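Local coordinates for variant surface glycoprotein MITat 1.13 (Trypanosoma brucei, PDB 6Z8H) that probably forms part of the dense surface coat of the parasite, through which trypanosomes escape host immunity by expressing a series of antigenically distinct versions, at residues D46-K51 with G275-C280; N57-N62 with D93-C98; Y66-T71 with K339-I344; P107-A112 with K269-A274. All coordinates share one frame; numbering follows the deposited sequence.

Overall arrangement
All four contacts lie along the elongated helical body built on the antiparallel helices 34-75 and 78-129, the long hairpin of the A-type VSG N-terminal domain. Contacts 1, 2 and 3 use helix 34-75 in sequence order, while contacts 2 and 4 use helix 78-129. Centre to centre, contact 4 is about 9 Å from contact 1, contact 2 about 15 Å from contact 1, and contact 3 about 15 Å from contact 2. Contacts 2 and 4 are nested in the loop closed by contact 1, whereas contacts 1 and 3 alternate. Contacts 1 and 4 pack loop 275-280 and helix 260-273 on the hairpin, the C280-C98 disulfide ties contact 1 to contact 2, and contacts 2 and 3 lie where the second subunit is met.

Contact 1: residues D46-K51 with G275-C280; sequences DLYTSK and GASTPC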
loop_
_atom_site.group_PDB
_atom_site.type_symbol
_atom_site.label_atom_id
_atom_site.label_comp_id
_atom_site.label_asym_id
_atom_site.label_seq_id
_atom_site.Cartn_x
_atom_site.Cartn_y
_atom_site.Cartn_z
ATOM N N ASP A 46 -5.812 -0.845 -9.627
ATOM C CA ASP A 46 -4.732 -0.296 -10.433
ATOM C C ASP A 46 -5.111 1.033 -11.082
ATOM O O ASP A 46 -4.233 1.893 -11.274
ATOM C CB ASP A 46 -4.301 -1.296 -11.505
ATOM C CG ASP A 46 -2.988 -0.900 -12.170
ATOM O OD1 ASP A 46 -1.922 -1.049 -11.531
ATOM O OD2 ASP A 46 -3.021 -0.390 -13.319
ATOM N N LEU A 47 -6.399 1.269 -11.364
ATOM C CA LEU A 47 -6.790 2.574 -11.903
ATOM C C LEU A 47 -6.395 3.698 -10.944
ATOM O O LEU A 47 -5.942 4.782 -11.362
ATOM C CB LEU A 47 -8.298 2.648 -12.109
ATOM C CG LEU A 47 -8.932 1.595 -13.010
ATOM C CD1 LEU A 47 -10.434 1.793 -13.010
ATOM C CD2 LEU A 47 -8.358 1.667 -14.397
ATOM N N TYR A 48 -6.617 3.475 -9.650
ATOM C CA TYR A 48 -6.344 4.488 -8.642
ATOM C C TYR A 48 -4.875 4.520 -8.274
ATOM O O TYR A 48 -4.308 5.604 -8.104
ATOM C CB TYR A 48 -7.205 4.249 -7.398
ATOM C CG TYR A 48 -8.691 4.205 -7.671
ATOM C CD1 TYR A 48 -9.306 3.014 -8.033
ATOM C CD2 TYR A 48 -9.489 5.329 -7.540
ATOM C CE1 TYR A 48 -10.647 2.955 -8.269
ATOM C CE2 TYR A 48 -10.845 5.282 -7.802
ATOM C CZ TYR A 48 -11.424 4.079 -8.163
ATOM O OH TYR A 48 -12.786 3.980 -8.411
ATOM N N THR A 49 -4.230 3.367 -8.109
ATOM C CA THR A 49 -2.824 3.414 -7.708
ATOM C C THR A 49 -1.922 3.887 -8.840
ATOM O O THR A 49 -0.898 4.534 -8.582
ATOM C CB THR A 49 -2.352 2.054 -7.191
ATOM O OG1 THR A 49 -2.516 1.066 -8.220
ATOM C CG2 THR A 49 -3.161 1.640 -5.974
ATOM N N SER A 50 -2.310 3.648 -10.087
ATOM C CA SER A 50 -1.518 4.121 -11.211
ATOM C C SER A 50 -1.582 5.632 -11.296
ATOM O O SER A 50 -0.557 6.285 -11.507
ATOM C CB SER A 50 -2.024 3.521 -12.523
ATOM O OG SER A 50 -1.042 3.663 -13.542
ATOM N N LYS A 51 -2.768 6.219 -11.086
ATOM C CA LYS A 51 -2.860 7.678 -11.079
ATOM C C LYS A 51 -2.135 8.275 -9.877
ATOM O O LYS A 51 -1.520 9.343 -9.984
ATOM C CB LYS A 51 -4.322 8.104 -11.065
ATOM C CG LYS A 51 -5.082 7.791 -12.361
ATOM C CD LYS A 51 -4.546 8.531 -13.600
ATOM C CE LYS A 51 -5.368 8.224 -14.850
ATOM N NZ LYS A 51 -4.772 8.783 -16.087
ATOM N N GLY A 275 -12.769 13.295 -4.487
ATOM C CA GLY A 275 -12.117 13.881 -5.640
ATOM C C GLY A 275 -10.634 13.634 -5.699
ATOM O O GLY A 275 -9.889 14.495 -6.195
ATOM N N ALA A 276 -10.182 12.490 -5.189
ATOM C CA ALA A 276 -8.767 12.207 -4.992
ATOM C C ALA A 276 -8.211 11.181 -5.972
ATOM O O ALA A 276 -7.127 10.630 -5.732
ATOM C CB ALA A 276 -8.525 11.743 -3.559
ATOM N N SER A 277 -8.926 10.915 -7.073
ATOM C CA SER A 277 -8.494 9.878 -7.996
ATOM C C SER A 277 -7.269 10.260 -8.808
ATOM O O SER A 277 -6.539 9.377 -9.252
ATOM C CB SER A 277 -9.633 9.511 -8.948
ATOM O OG SER A 277 -10.776 9.019 -8.268
ATOM N N THR A 278 -7.018 11.544 -9.035
ATOM C CA THR A 278 -5.944 11.970 -9.934
ATOM C C THR A 278 -5.189 13.124 -9.295
ATOM O O THR A 278 -5.195 14.251 -9.810
ATOM C CB THR A 278 -6.475 12.391 -11.312
ATOM O OG1 THR A 278 -7.489 13.412 -11.190
ATOM C CG2 THR A 278 -7.069 11.211 -12.101
ATOM N N PRO A 279 -4.530 12.875 -8.173
ATOM C CA PRO A 279 -3.805 13.951 -7.480
ATOM C C PRO A 279 -2.562 14.384 -8.229
ATOM O O PRO A 279 -1.902 13.622 -8.923
ATOM C CB PRO A 279 -3.414 13.312 -6.144
ATOM C CG PRO A 279 -3.286 11.834 -6.483
ATOM C CD PRO A 279 -4.383 11.562 -7.512
ATOM N N CYS A 280 -2.217 15.665 -8.053
ATOM C CA CYS A 280 -0.976 16.232 -8.587
ATOM C C CYS A 280 -0.850 15.990 -10.092
ATOM O O CYS A 280 0.169 15.498 -10.583
ATOM C CB CYS A 280 0.266 15.704 -7.868
ATOM S SG CYS A 280 1.733 16.697 -8.447
HETATM O O HOH W 1 -2.816 11.806 -10.766
#
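The helical turn 46-51 faces an irregular loop, 275-280, whose CA atoms come nearest at K51 and T278, 5.4 Å apart, and which starts at G275 with the positive phi (64°) of a Schellman motif closing the preceding helix. From the helix, K51 makes the closest approach: its CB lies 3.1 Å from the carbonyl O of S277, a CH-to-oxygen contact, not a hydrogen bond. The lysine chain starts with CG anti to its own carbonyl carbon (chi1 -68°) and bends at chi2 (-63°), so that CG and CD run alongside the methyl of T278, CG being 4.0 Å from T278 CG2, before the chain leads its ammonium away. One turn earlier, Y48 presents a ring edge: its CE2 stands 3.8 Å from S277 OG, which lies near the ring plane. The phenol OH of Y48 is held outside the pair, by hydrogen bonds with E182 and R272. The polar link between the segments runs through one water, which donates to K51 O (2.9 Å) and to P279 O (2.7 Å), bridging two backbone carbonyls. The two segments bury 194 Å² between them, with Y48 and P279 buried and K51 and T278 exposed. Y48 also packs on L268 and I271 of helix 260-273, P279 and C280 rest on L102 of helix 78-129, and the C280-C98 disulfide fastens the loop to that helix, so 275-280 threads from helix 260-273 across the long helical pair toward helix 287-291.

Contact 2: residues N57-N62 with D93-C98; sequences NNEREN and DILDIC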
loop_
_atom_site.group_PDB
_atom_site.type_symbol
_atom_site.label_atom_id
_atom_site.label_comp_id
_atom_site.label_asym_id
_atom_site.label_seq_id
_atom_site.Cartn_x
_atom_site.Cartn_y
_atom_site.Cartn_z
ATOM N N ASN A 57 5.224 10.886 -9.100
ATOM C CA ASN A 57 6.248 11.265 -10.068
ATOM C C ASN A 57 6.151 12.746 -10.421
ATOM O O ASN A 57 7.169 13.446 -10.498
ATOM C CB ASN A 57 6.117 10.384 -11.313
ATOM C CG ASN A 57 6.515 8.951 -11.053
ATOM O OD1 ASN A 57 7.441 8.671 -10.290
ATOM N ND2 ASN A 57 5.797 8.019 -11.683
ATOM N N ASN A 58 4.931 13.258 -10.555
ATOM C CA ASN A 58 4.767 14.660 -10.915
ATOM C C ASN A 58 5.260 15.558 -9.796
ATOM O O ASN A 58 5.819 16.629 -10.057
ATOM C CB ASN A 58 3.305 14.965 -11.229
ATOM C CG ASN A 58 2.856 14.404 -12.560
ATOM O OD1 ASN A 58 3.653 13.957 -13.390
ATOM N ND2 ASN A 58 1.572 14.461 -12.778
ATOM N N GLU A 59 5.023 15.172 -8.542
ATOM C CA GLU A 59 5.501 15.960 -7.412
ATOM C C GLU A 59 7.013 15.982 -7.387
ATOM O O GLU A 59 7.624 17.005 -7.021
ATOM C CB GLU A 59 4.952 15.405 -6.095
ATOM C CG GLU A 59 5.155 16.260 -4.849
ATOM C CD GLU A 59 6.533 16.177 -4.217
ATOM O OE1 GLU A 59 7.272 15.181 -4.392
ATOM O OE2 GLU A 59 6.890 17.144 -3.503
ATOM N N ARG A 60 7.651 14.858 -7.719
ATOM C CA ARG A 60 9.110 14.853 -7.789
ATOM C C ARG A 60 9.596 15.821 -8.852
ATOM O O ARG A 60 10.531 16.590 -8.615
ATOM C CB ARG A 60 9.646 13.444 -8.064
ATOM C CG ARG A 60 11.134 13.389 -8.381
ATOM C CD ARG A 60 11.635 11.993 -8.738
ATOM N NE ARG A 60 11.313 11.616 -10.111
ATOM C CZ ARG A 60 10.518 10.606 -10.449
ATOM N NH1 ARG A 60 9.966 9.831 -9.521
ATOM N NH2 ARG A 60 10.288 10.347 -11.729
ATOM N N GLU A 61 8.952 15.808 -10.019
ATOM C CA GLU A 61 9.326 16.709 -11.097
ATOM C C GLU A 61 9.022 18.151 -10.739
ATOM O O GLU A 61 9.812 19.038 -11.057
ATOM C CB GLU A 61 8.605 16.348 -12.398
ATOM C CG GLU A 61 9.058 15.054 -13.030
ATOM C CD GLU A 61 8.402 14.795 -14.367
ATOM O OE1 GLU A 61 7.699 15.680 -14.893
ATOM O OE2 GLU A 61 8.583 13.685 -14.878
ATOM N N ASN A 62 7.892 18.411 -10.075
ATOM C CA ASN A 62 7.552 19.775 -9.684
ATOM C C ASN A 62 8.508 20.299 -8.608
ATOM O O ASN A 62 8.906 21.472 -8.648
ATOM C CB ASN A 62 6.103 19.855 -9.199
ATOM C CG ASN A 62 5.088 19.833 -10.335
ATOM O OD1 ASN A 62 5.392 20.226 -11.458
ATOM N ND2 ASN A 62 3.867 19.340 -10.043
ATOM N N ASP A 93 2.514 27.846 -6.274
ATOM C CA ASP A 93 1.105 27.474 -6.206
ATOM C C ASP A 93 0.908 26.052 -6.721
ATOM O O ASP A 93 0.253 25.228 -6.068
ATOM C CB ASP A 93 0.278 28.451 -7.035
ATOM C CG ASP A 93 -0.023 29.717 -6.307
ATOM O OD1 ASP A 93 0.087 29.730 -5.067
ATOM O OD2 ASP A 93 -0.392 30.697 -6.990
ATOM N N ILE A 94 1.468 25.748 -7.896
ATOM C CA ILE A 94 1.325 24.412 -8.471
ATOM C C ILE A 94 1.882 23.347 -7.530
ATOM O O ILE A 94 1.246 22.319 -7.271
ATOM C CB ILE A 94 1.990 24.361 -9.855
ATOM C CG1 ILE A 94 1.191 25.220 -10.853
ATOM C CG2 ILE A 94 2.031 22.886 -10.331
ATOM C CD1 ILE A 94 1.964 25.554 -12.117
ATOM N N LEU A 95 3.069 23.589 -6.983
ATOM C CA LEU A 95 3.715 22.582 -6.150
ATOM C C LEU A 95 2.944 22.389 -4.856
ATOM O O LEU A 95 2.782 21.263 -4.380
ATOM C CB LEU A 95 5.154 23.023 -5.870
ATOM C CG LEU A 95 6.025 22.145 -4.994
ATOM C CD1 LEU A 95 5.977 20.712 -5.487
ATOM C CD2 LEU A 95 7.452 22.700 -4.932
ATOM N N ASP A 96 2.502 23.472 -4.230
ATOM C CA ASP A 96 1.775 23.349 -2.974
ATOM C C ASP A 96 0.470 22.578 -3.172
ATOM O O ASP A 96 0.126 21.706 -2.367
ATOM C CB ASP A 96 1.535 24.731 -2.357
ATOM C CG ASP A 96 1.156 24.647 -0.898
ATOM O OD1 ASP A 96 2.010 24.238 -0.082
ATOM O OD2 ASP A 96 0.031 25.029 -0.548
ATOM N N ILE A 97 -0.274 22.905 -4.230
ATOM C CA ILE A 97 -1.537 22.213 -4.490
ATOM C C ILE A 97 -1.271 20.741 -4.787
ATOM O O ILE A 97 -1.974 19.841 -4.293
ATOM C CB ILE A 97 -2.312 22.909 -5.628
ATOM C CG1 ILE A 97 -2.916 24.221 -5.143
ATOM C CG2 ILE A 97 -3.396 21.932 -6.168
ATOM C CD1 ILE A 97 -3.171 25.205 -6.251
ATOM N N CYS A 98 -0.238 20.480 -5.591
ATOM C CA CYS A 98 0.161 19.115 -5.923
ATOM C C CYS A 98 0.411 18.304 -4.660
ATOM O O CYS A 98 -0.113 17.192 -4.496
ATOM C CB CYS A 98 1.420 19.215 -6.792
ATOM S SG CYS A 98 2.402 17.710 -6.833
#
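C98 is the tight point of this contact: with chi1 at 160°, SG sits anti to its own backbone N and reaches the opposite helix, where it lies 3.5 Å from E59 CB and 3.6 Å from E59 CA. N62 closes in one turn along, its CB 3.8 Å from L95 CD1, while its amide ND2 lies across I94, 4.0 Å from I94 CG2, and beside the sulfur, 3.9 Å from C98 SG. That buried amide is fixed at both ends by the loop after C280, its OD1 taking the N-H of I284 and its ND2 giving to S282 O. The segments run nearly antiparallel at 149°, with axes 9.9 Å apart, as befits the two arms of the long helical hairpin of A-type VSGs. Packing loosens toward the carboxylate of E59, whose chain bends at chi2 (-80°) and brings OE2 no closer than 4.2 Å to L95 CD1; the carboxylate forms a salt bridge with R99. On the outward side of helix 57-62, R60 NH1 bonds to N57 OD1 within the same helix, and on the other helix D93 and D96 lie against P369 of the second subunit.

Contact 3: residues Y66-T71 with K339-I344; sequences YSKLVT and KTWKDI
K339 and T340 open the helical segment, and W341 is the first of its residues to reach helix 66-71. Its chi1 of -91°, well off the staggered value, swings the six-membered ring of the indole to the other helix. There CZ3 lies 3.8 Å from K68 CB, which sits at the ring edge in its plane, and CH2 lies 3.7 Å from L69 CG, the two side chains crossing at about a right angle. The ring is also held edge-to-face by Y336 and packs on I284. After K342 and D343 comes I344, one turn on, directed at helix 66-71. Its CG1 is anti to the carbonyl carbon (chi1 -72°), which carries CD1 over the centre of the W341 ring at 3.8 Å above the plane, a CH-pi type of packing inside the segment. The same CD1 meets L69 CD2 at 3.6 Å, so L69 touches both the ring and the isoleucine tip. I344 CG2 sits 3.9 Å from the carbonyl O of K68. The ammonium of K68 makes long, weak ion pairs with D363 and E64. With an axis separation of 10.9 Å and an angle of 68°, the contact is an oblique helix-on-helix packing, in which the short helix 336-345 lies across one arm of the long hairpin characteristic of A-type VSG N-terminal domains.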
loop_
_atom_site.group_PDB
_atom_site.type_symbol
_atom_site.label_atom_id
_atom_site.label_comp_id
_atom_site.label_asym_id
_atom_site.label_seq_id
_atom_site.Cartn_x
_atom_site.Cartn_y
_atom_site.Cartn_z
ATOM N N TYR A 66 10.784 23.627 -9.312
ATOM C CA TYR A 66 10.749 24.821 -8.477
ATOM C C TYR A 66 12.132 25.150 -7.961
ATOM O O TYR A 66 12.516 26.315 -7.910
ATOM C CB TYR A 66 9.781 24.619 -7.310
ATOM C CG TYR A 66 9.644 25.830 -6.440
ATOM C CD1 TYR A 66 9.027 26.976 -6.898
ATOM C CD2 TYR A 66 10.165 25.838 -5.168
ATOM C CE1 TYR A 66 8.926 28.103 -6.104
ATOM C CE2 TYR A 66 10.049 26.938 -4.349
ATOM C CZ TYR A 66 9.444 28.083 -4.832
ATOM O OH TYR A 66 9.356 29.172 -4.000
ATOM N N SER A 67 12.885 24.146 -7.536
ATOM C CA SER A 67 14.246 24.419 -7.100
ATOM C C SER A 67 15.091 24.999 -8.218
ATOM O O SER A 67 15.894 25.906 -7.980
ATOM C CB SER A 67 14.870 23.154 -6.532
ATOM O OG SER A 67 14.276 22.896 -5.285
ATOM N N LYS A 68 14.877 24.492 -9.434
ATOM C CA LYS A 68 15.583 24.939 -10.662
ATOM C C LYS A 68 15.253 26.415 -10.914
ATOM O O LYS A 68 16.167 27.158 -11.317
ATOM C CB LYS A 68 15.177 24.069 -11.857
ATOM C CG LYS A 68 16.050 22.843 -12.090
ATOM C CD LYS A 68 16.124 22.413 -13.539
ATOM C CE LYS A 68 15.751 20.961 -13.746
ATOM N NZ LYS A 68 15.742 20.597 -15.183
ATOM N N LEU A 69 13.997 26.819 -10.682
ATOM C CA LEU A 69 13.542 28.193 -10.907
ATOM C C LEU A 69 14.158 29.130 -9.874
ATOM O O LEU A 69 14.612 30.223 -10.212
ATOM C CB LEU A 69 12.019 28.293 -10.843
ATOM C CG LEU A 69 11.217 27.728 -12.018
ATOM C CD1 LEU A 69 9.743 27.760 -11.703
ATOM C CD2 LEU A 69 11.526 28.568 -13.244
ATOM N N VAL A 70 14.143 28.745 -8.594
ATOM C CA VAL A 70 14.695 29.629 -7.567
ATOM C C VAL A 70 16.179 29.844 -7.806
ATOM O O VAL A 70 16.687 30.977 -7.748
ATOM C CB VAL A 70 14.409 29.080 -6.160
ATOM C CG1 VAL A 70 15.137 29.896 -5.109
ATOM C CG2 VAL A 70 12.930 29.056 -5.894
ATOM N N THR A 71 16.902 28.754 -8.056
ATOM C CA THR A 71 18.340 28.844 -8.256
ATOM C C THR A 71 18.666 29.695 -9.471
ATOM O O THR A 71 19.515 30.585 -9.413
ATOM C CB THR A 71 18.924 27.441 -8.409
ATOM O OG1 THR A 71 18.555 26.608 -7.287
ATOM C CG2 THR A 71 20.428 27.477 -8.544
ATOM N N LYS A 339 12.854 26.578 -25.335
ATOM C CA LYS A 339 13.814 27.663 -25.132
ATOM C C LYS A 339 13.876 28.082 -23.660
ATOM O O LYS A 339 14.953 28.077 -23.050
ATOM C CB LYS A 339 13.483 28.868 -26.028
ATOM C CG LYS A 339 13.518 28.548 -27.508
ATOM C CD LYS A 339 14.931 28.584 -28.087
ATOM C CE LYS A 339 14.949 29.368 -29.404
ATOM N NZ LYS A 339 16.246 29.262 -30.142
ATOM N N THR A 340 12.731 28.407 -23.048
ATOM C CA THR A 340 12.791 28.998 -21.711
ATOM C C THR A 340 13.409 28.028 -20.713
ATOM O O THR A 340 14.309 28.387 -19.958
ATOM C CB THR A 340 11.408 29.427 -21.216
ATOM O OG1 THR A 340 10.695 30.080 -22.264
ATOM C CG2 THR A 340 11.538 30.383 -20.037
ATOM N N TRP A 341 12.911 26.798 -20.669
ATOM C CA TRP A 341 13.461 25.836 -19.722
ATOM C C TRP A 341 14.859 25.380 -20.112
ATOM O O TRP A 341 15.658 25.018 -19.237
ATOM C CB TRP A 341 12.502 24.654 -19.531
ATOM C CG TRP A 341 11.564 24.916 -18.397
ATOM C CD1 TRP A 341 10.272 25.340 -18.473
ATOM C CD2 TRP A 341 11.883 24.852 -17.005
ATOM N NE1 TRP A 341 9.762 25.529 -17.206
ATOM C CE2 TRP A 341 10.727 25.216 -16.286
ATOM C CE3 TRP A 341 13.027 24.501 -16.298
ATOM C CZ2 TRP A 341 10.695 25.251 -14.887
ATOM C CZ3 TRP A 341 12.990 24.533 -14.917
ATOM C CH2 TRP A 341 11.827 24.882 -14.227
ATOM N N LYS A 342 15.173 25.412 -21.389
ATOM C CA LYS A 342 16.537 25.120 -21.830
ATOM C C LYS A 342 17.438 26.239 -21.285
ATOM O O LYS A 342 18.474 25.908 -20.789
ATOM C CB LYS A 342 16.587 24.946 -23.349
ATOM C CG LYS A 342 16.183 23.560 -23.817
ATOM C CD LYS A 342 17.028 22.469 -23.185
ATOM C CE LYS A 342 16.888 21.111 -23.833
ATOM N NZ LYS A 342 17.393 20.019 -22.965
ATOM N N ASP A 343 17.055 27.510 -21.416
ATOM C CA ASP A 343 17.877 28.604 -20.918
ATOM C C ASP A 343 18.002 28.545 -19.396
ATOM O O ASP A 343 19.059 28.866 -18.837
ATOM C CB ASP A 343 17.281 29.935 -21.369
ATOM C CG ASP A 343 17.398 30.151 -22.862
ATOM O OD1 ASP A 343 18.119 29.372 -23.527
ATOM O OD2 ASP A 343 16.757 31.089 -23.375
ATOM N N ILE A 344 16.922 28.165 -18.704
ATOM C CA ILE A 344 16.988 28.012 -17.250
ATOM C C ILE A 344 18.052 26.988 -16.875
ATOM O O ILE A 344 18.888 27.223 -15.995
ATOM C CB ILE A 344 15.609 27.629 -16.680
ATOM C CG1 ILE A 344 14.653 28.821 -16.742
ATOM C CG2 ILE A 344 15.727 27.128 -15.241
ATOM C CD1 ILE A 344 13.206 28.450 -16.453
#

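Contact 4: residues P107-A112 with K269-A274; sequences PLVQAA and KAIRSA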
loop_
_atom_site.group_PDB
_atom_site.type_symbol
_atom_site.label_atom_id
_atom_site.label_comp_id
_atom_site.label_asym_id
_atom_site.label_seq_id
_atom_site.Cartn_x
_atom_site.Cartn_y
_atom_site.Cartn_z
ATOM N N PRO A 107 -4.110 8.606 2.408
ATOM C CA PRO A 107 -4.779 7.629 3.298
ATOM C C PRO A 107 -5.955 6.913 2.639
ATOM O O PRO A 107 -6.292 5.789 3.031
ATOM C CB PRO A 107 -5.237 8.477 4.493
ATOM C CG PRO A 107 -5.297 9.903 3.945
ATOM C CD PRO A 107 -4.183 9.986 2.938
ATOM N N LEU A 108 -6.618 7.546 1.673
ATOM C CA LEU A 108 -7.711 6.882 0.963
ATOM C C LEU A 108 -7.180 5.773 0.066
ATOM O O LEU A 108 -7.753 4.680 0.016
ATOM C CB LEU A 108 -8.467 7.934 0.151
ATOM C CG LEU A 108 -9.083 9.060 0.980
ATOM C CD1 LEU A 108 -9.587 10.178 0.070
ATOM C CD2 LEU A 108 -10.204 8.560 1.860
ATOM N N VAL A 109 -6.070 6.009 -0.626
ATOM C CA VAL A 109 -5.464 4.990 -1.469
ATOM C C VAL A 109 -4.929 3.859 -0.615
ATOM O O VAL A 109 -5.144 2.680 -0.931
ATOM C CB VAL A 109 -4.374 5.609 -2.354
ATOM C CG1 VAL A 109 -3.574 4.539 -3.083
ATOM C CG2 VAL A 109 -4.980 6.593 -3.327
ATOM N N GLN A 110 -4.324 4.186 0.524
ATOM C CA GLN A 110 -3.818 3.156 1.421
ATOM C C GLN A 110 -4.954 2.289 1.935
ATOM O O GLN A 110 -4.821 1.061 1.989
ATOM C CB GLN A 110 -3.069 3.781 2.594
ATOM C CG GLN A 110 -1.691 4.379 2.259
ATOM C CD GLN A 110 -1.136 5.266 3.352
ATOM O OE1 GLN A 110 -1.871 5.740 4.235
ATOM N NE2 GLN A 110 0.166 5.512 3.294
ATOM N N ALA A 111 -6.087 2.899 2.317
ATOM C CA ALA A 111 -7.213 2.119 2.829
ATOM C C ALA A 111 -7.770 1.187 1.763
ATOM O O ALA A 111 -8.165 0.051 2.069
ATOM C CB ALA A 111 -8.285 3.075 3.354
ATOM N N ALA A 112 -7.786 1.638 0.502
ATOM C CA ALA A 112 -8.296 0.807 -0.586
ATOM C C ALA A 112 -7.341 -0.341 -0.897
ATOM O O ALA A 112 -7.778 -1.481 -1.116
ATOM C CB ALA A 112 -8.532 1.669 -1.819
ATOM N N LYS A 269 -14.909 3.814 -3.790
ATOM C CA LYS A 269 -15.835 4.940 -3.872
ATOM C C LYS A 269 -15.357 6.102 -3.001
ATOM O O LYS A 269 -15.518 7.275 -3.371
ATOM C CB LYS A 269 -17.243 4.526 -3.460
ATOM C CG LYS A 269 -18.241 5.634 -3.629
ATOM C CD LYS A 269 -19.667 5.152 -3.482
ATOM C CE LYS A 269 -20.654 6.236 -3.880
ATOM N NZ LYS A 269 -22.063 5.859 -3.588
ATOM N N ALA A 270 -14.748 5.806 -1.846
ATOM C CA ALA A 270 -14.262 6.879 -0.977
ATOM C C ALA A 270 -13.232 7.760 -1.671
ATOM O O ALA A 270 -13.166 8.972 -1.415
ATOM C CB ALA A 270 -13.659 6.298 0.301
ATOM N N ILE A 271 -12.415 7.170 -2.541
ATOM C CA ILE A 271 -11.436 7.954 -3.270
ATOM C C ILE A 271 -12.153 8.896 -4.220
ATOM O O ILE A 271 -11.853 10.092 -4.284
ATOM C CB ILE A 271 -10.444 7.053 -4.023
ATOM C CG1 ILE A 271 -9.656 6.158 -3.071
ATOM C CG2 ILE A 271 -9.480 7.919 -4.862
ATOM C CD1 ILE A 271 -8.821 5.125 -3.793
ATOM N N ARG A 272 -13.136 8.376 -4.955
ATOM C CA ARG A 272 -13.880 9.197 -5.905
ATOM C C ARG A 272 -14.675 10.286 -5.194
ATOM O O ARG A 272 -14.709 11.437 -5.645
ATOM C CB ARG A 272 -14.805 8.300 -6.737
ATOM C CG ARG A 272 -14.082 7.156 -7.425
ATOM C CD ARG A 272 -14.928 6.555 -8.544
ATOM N NE ARG A 272 -16.203 6.095 -8.027
ATOM C CZ ARG A 272 -16.422 4.881 -7.535
ATOM N NH1 ARG A 272 -15.448 3.980 -7.476
ATOM N NH2 ARG A 272 -17.626 4.572 -7.078
ATOM N N SER A 273 -15.276 9.963 -4.052
ATOM C CA SER A 273 -16.098 10.949 -3.355
ATOM C C SER A 273 -15.262 12.116 -2.860
ATOM O O SER A 273 -15.750 13.252 -2.796
ATOM C CB SER A 273 -16.810 10.293 -2.173
ATOM O OG SER A 273 -17.788 9.384 -2.635
ATOM N N ALA A 274 -14.000 11.866 -2.530
ATOM C CA ALA A 274 -13.094 12.921 -2.093
ATOM C C ALA A 274 -12.481 13.694 -3.257
ATOM O O ALA A 274 -11.758 14.669 -3.037
ATOM C CB ALA A 274 -11.985 12.312 -1.232
#
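Both leading side chains start with the same turn: L108 (chi1 -60°) and I271 (chi1 -61°) each set CG or CG1 anti to the carbonyl carbon, and an extended chi2 in each carries one methyl, CD1, away from its own helix. For I271 that tip slides between two successive turns of helix 107-112, lying 4.0 Å from A112 CB and 4.1 Å from V109 CG2, while I271 CG1 rests 3.9 Å from L108 CB. V109 is turned with CG1 anti to its backbone N, which gives the other branch, CG2, to the isoleucine. L108 answers from the other helix, pointing toward 269-274: its CD1 meets A274 CB at 3.5 Å, tighter than usual van der Waals contact, and its CD2 approaches A270 CB at 4.4 Å. The small alanines at 112, 270 and 274 are consistent with the close approach, with the axes 9.2 Å apart and the CA atoms of L108 and I271 5.7 Å apart. Side chain meets side chain across the segments through apolar groups alone; polar groups work within or beyond their own segments, as when K269 O receives both S273 N and S273 OG, or when R272, turned away, forms a salt bridge with E183. V109 also rests on T49 and Y52 of helix 34-75, so three helices converge here. The near-antiparallel angle of 165° and the interleaved aliphatic tips mark a side-by-side helix packing in which helix 260-273 lines up along the long hairpin of an A-type VSG N-terminal domain, forming a helical bundle.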